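Local atomic coordinates of Orf c02003 protein (Sulfolobus solfataricus P2, PDB entry 2Q00), a protein that is of unknown function but belongs to the archaeal PaREP1/PaREP8 family and folds as a compact, all-helical single chain. Residues Leu23-Ala26 with Cys27-Tyr31. Numbering follows the deposited sequence.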
ATOM      1  N   LEU A  23       7.264 -12.482   9.335  1.00 62.52           N
ATOM      2  CA  LEU A  23       7.631 -11.534   8.285  1.00 60.88           C
ATOM      3  C   LEU A  23       6.921 -11.740   6.951  1.00 59.17           C
ATOM      4  O   LEU A  23       6.544 -10.765   6.284  1.00 58.14           O
ATOM      5  CB  LEU A  23       9.146 -11.568   8.073  1.00 60.91           C
ATOM      6  CG  LEU A  23       9.955 -11.152   9.303  1.00 65.83           C
ATOM      7  CD1 LEU A  23      11.416 -11.546   9.135  1.00 72.08           C
ATOM      8  CD2 LEU A  23       9.819  -9.657   9.524  1.00 67.98           C
ATOM      9  N   VAL A  24       6.738 -13.000   6.567  1.00 58.50           N
ATOM     10  CA  VAL A  24       6.075 -13.324   5.311  1.00 58.80           C
ATOM     11  C   VAL A  24       4.647 -12.791   5.264  1.00 59.46           C
ATOM     12  O   VAL A  24       4.214 -12.205   4.267  1.00 59.83           O
ATOM     13  CB  VAL A  24       6.024 -14.838   5.100  1.00 58.81           C
ATOM     14  CG1 VAL A  24       5.405 -15.156   3.746  1.00 62.39           C
ATOM     15  CG2 VAL A  24       7.428 -15.415   5.206  1.00 66.22           C
ATOM     16  N   GLN A  25       3.915 -13.009   6.350  1.00 58.28           N
ATOM     17  CA  GLN A  25       2.532 -12.567   6.441  1.00 55.39           C
ATOM     18  C   GLN A  25       2.441 -11.053   6.540  1.00 52.50           C
ATOM     19  O   GLN A  25       1.622 -10.427   5.856  1.00 54.60           O
ATOM     20  CB  GLN A  25       1.861 -13.227   7.650  1.00 56.93           C
ATOM     21  CG  GLN A  25       1.314 -14.615   7.351  1.00 64.90           C
ATOM     22  CD  GLN A  25       0.012 -14.555   6.565  1.00 74.46           C
ATOM     23  OE1 GLN A  25      -1.028 -14.165   7.102  1.00 79.68           O
ATOM     24  NE2 GLN A  25       0.065 -14.924   5.287  1.00 74.95           N
ATOM     25  N   ALA A  26       3.287 -10.473   7.385  1.00 47.36           N
ATOM     26  CA  ALA A  26       3.318  -9.034   7.582  1.00 46.20           C
ATOM     27  C   ALA A  26       3.540  -8.314   6.256  1.00 46.45           C
ATOM     28  O   ALA A  26       2.795  -7.387   5.916  1.00 48.81           O
ATOM     29  CB  ALA A  26       4.420  -8.664   8.589  1.00 43.24           C
ATOM     30  N   CYS A  27       4.557  -8.736   5.505  1.00 46.41           N
ATOM     31  CA  CYS A  27       4.849  -8.119   4.205  1.00 45.36           C
ATOM     32  C   CYS A  27       3.611  -8.066   3.319  1.00 42.26           C
ATOM     33  O   CYS A  27       3.286  -7.027   2.739  1.00 46.26           O
ATOM     34  CB  CYS A  27       5.949  -8.898   3.464  1.00 47.65           C
ATOM     35  SG  CYS A  27       7.591  -8.761   4.201  1.00 49.54           S
ATOM     36  N   GLU A  28       2.924  -9.194   3.208  1.00 44.95           N
ATOM     37  CA  GLU A  28       1.734  -9.262   2.377  1.00 46.81           C
ATOM     38  C   GLU A  28       0.623  -8.338   2.876  1.00 44.64           C
ATOM     39  O   GLU A  28      -0.091  -7.734   2.074  1.00 45.73           O
ATOM     40  CB  GLU A  28       1.236 -10.709   2.285  1.00 46.42           C
ATOM     41  CG  GLU A  28       0.136 -10.913   1.238  1.00 57.18           C
ATOM     42  CD  GLU A  28       0.346 -10.079  -0.034  1.00 71.66           C
ATOM     43  OE1 GLU A  28       1.459 -10.098  -0.609  1.00 72.19           O
ATOM     44  OE2 GLU A  28      -0.612  -9.399  -0.460  1.00 77.88           O
ATOM     45  N   LYS A  29       0.480  -8.215   4.196  1.00 45.36           N
ATOM     46  CA  LYS A  29      -0.557  -7.351   4.749  1.00 44.66           C
ATOM     47  C   LYS A  29      -0.194  -5.898   4.545  1.00 44.77           C
ATOM     48  O   LYS A  29      -1.072  -5.059   4.293  1.00 45.70           O
ATOM     49  CB  LYS A  29      -0.780  -7.638   6.235  1.00 48.11           C
ATOM     50  CG  LYS A  29      -1.926  -8.609   6.506  1.00 47.14           C
ATOM     51  CD  LYS A  29      -1.555 -10.051   6.257  1.00 55.13           C
ATOM     52  CE  LYS A  29      -2.719 -10.831   5.647  1.00 56.34           C
ATOM     53  NZ  LYS A  29      -4.042 -10.497   6.246  1.00 54.67           N
ATOM     54  N   TYR A  30       1.099  -5.597   4.656  1.00 45.60           N
ATOM     55  CA  TYR A  30       1.572  -4.236   4.443  1.00 43.03           C
ATOM     56  C   TYR A  30       1.303  -3.867   2.996  1.00 42.52           C
ATOM     57  O   TYR A  30       0.926  -2.739   2.696  1.00 44.35           O
ATOM     58  CB  TYR A  30       3.068  -4.121   4.721  1.00 45.33           C
ATOM     59  CG  TYR A  30       3.437  -4.032   6.186  1.00 43.99           C
ATOM     60  CD1 TYR A  30       2.982  -2.974   6.970  1.00 42.82           C
ATOM     61  CD2 TYR A  30       4.257  -4.999   6.784  1.00 44.58           C
ATOM     62  CE1 TYR A  30       3.328  -2.875   8.313  1.00 45.68           C
ATOM     63  CE2 TYR A  30       4.618  -4.910   8.130  1.00 43.59           C
ATOM     64  CZ  TYR A  30       4.147  -3.838   8.895  1.00 44.42           C
ATOM     65  OH  TYR A  30       4.490  -3.708  10.226  1.00 47.35           O
ATOM     66  N   TYR A  31       1.510  -4.821   2.094  1.00 41.47           N
ATOM     67  CA  TYR A  31       1.271  -4.550   0.686  1.00 44.99           C
ATOM     68  C   TYR A  31      -0.225  -4.325   0.452  1.00 42.63           C
ATOM     69  O   TYR A  31      -0.618  -3.387  -0.229  1.00 45.01           O
ATOM     70  CB  TYR A  31       1.768  -5.704  -0.182  1.00 48.33           C
ATOM     71  CG  TYR A  31       1.516  -5.474  -1.656  1.00 51.97           C
ATOM     72  CD1 TYR A  31       2.135  -4.416  -2.331  1.00 50.53           C
ATOM     73  CD2 TYR A  31       0.647  -6.299  -2.374  1.00 50.28           C
ATOM     74  CE1 TYR A  31       1.893  -4.188  -3.677  1.00 46.84           C
ATOM     75  CE2 TYR A  31       0.399  -6.078  -3.721  1.00 47.77           C
ATOM     76  CZ  TYR A  31       1.025  -5.016  -4.365  1.00 52.78           C
ATOM     77  OH  TYR A  31       0.760  -4.759  -5.681  1.00 59.58           O
TER
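Tyr30 N reaches back one turn to Ala26 O at 2.8 Å. Three more bonds of the same i to i+4 pattern run beside it: Cys27 N to Leu23 O at 2.9 Å, with an N-H...O angle of 168°, Lys29 N to Gln25 O at 3.0 Å, and a weak one from Glu28 N to Val24 O at 3.4 Å. These residues form the first two and a half turns of helix 23-45; at its start Asp22 OD1 accepts a bond from Gln25 N.

The side chains follow the same spacing. Tyr30 has CG anti to its carbonyl carbon (chi1 -79°), which brings the ring back beside the preceding turn, CE2 3.8 Å from Ala26 CB. The ring's hydroxyl goes on to Glu15 OE1 of helix 6-19, a hydrogen bond, while Tyr11 meets the ring with its plane steeply inclined. Cys27 SG, turned back beside its own N, lies 3.1 Å from Leu23 O. On another side of the helix Gln25 and Lys29 run alongside one another, pointing the same way, with OE1 of Gln25 4.0 Å from CE of Lys29, and CD of Lys29 comes 3.2 Å from Gln25 O.

Replacing Tyr30 by alanine would probably strip the ring from beside the Ala26 methyl and leave the Glu15 carboxylate without its hydroxyl partner. Outward from these turns, Val24 and Glu28 pack on helix 79-95, and Leu23 and Cys27 on Val104 of helix 101-122. Chemically, then, main-chain bonds hold these turns, while the one side-chain hydrogen bond described here, Tyr30 OH to Glu15 OE1, ties them to helix 6-19.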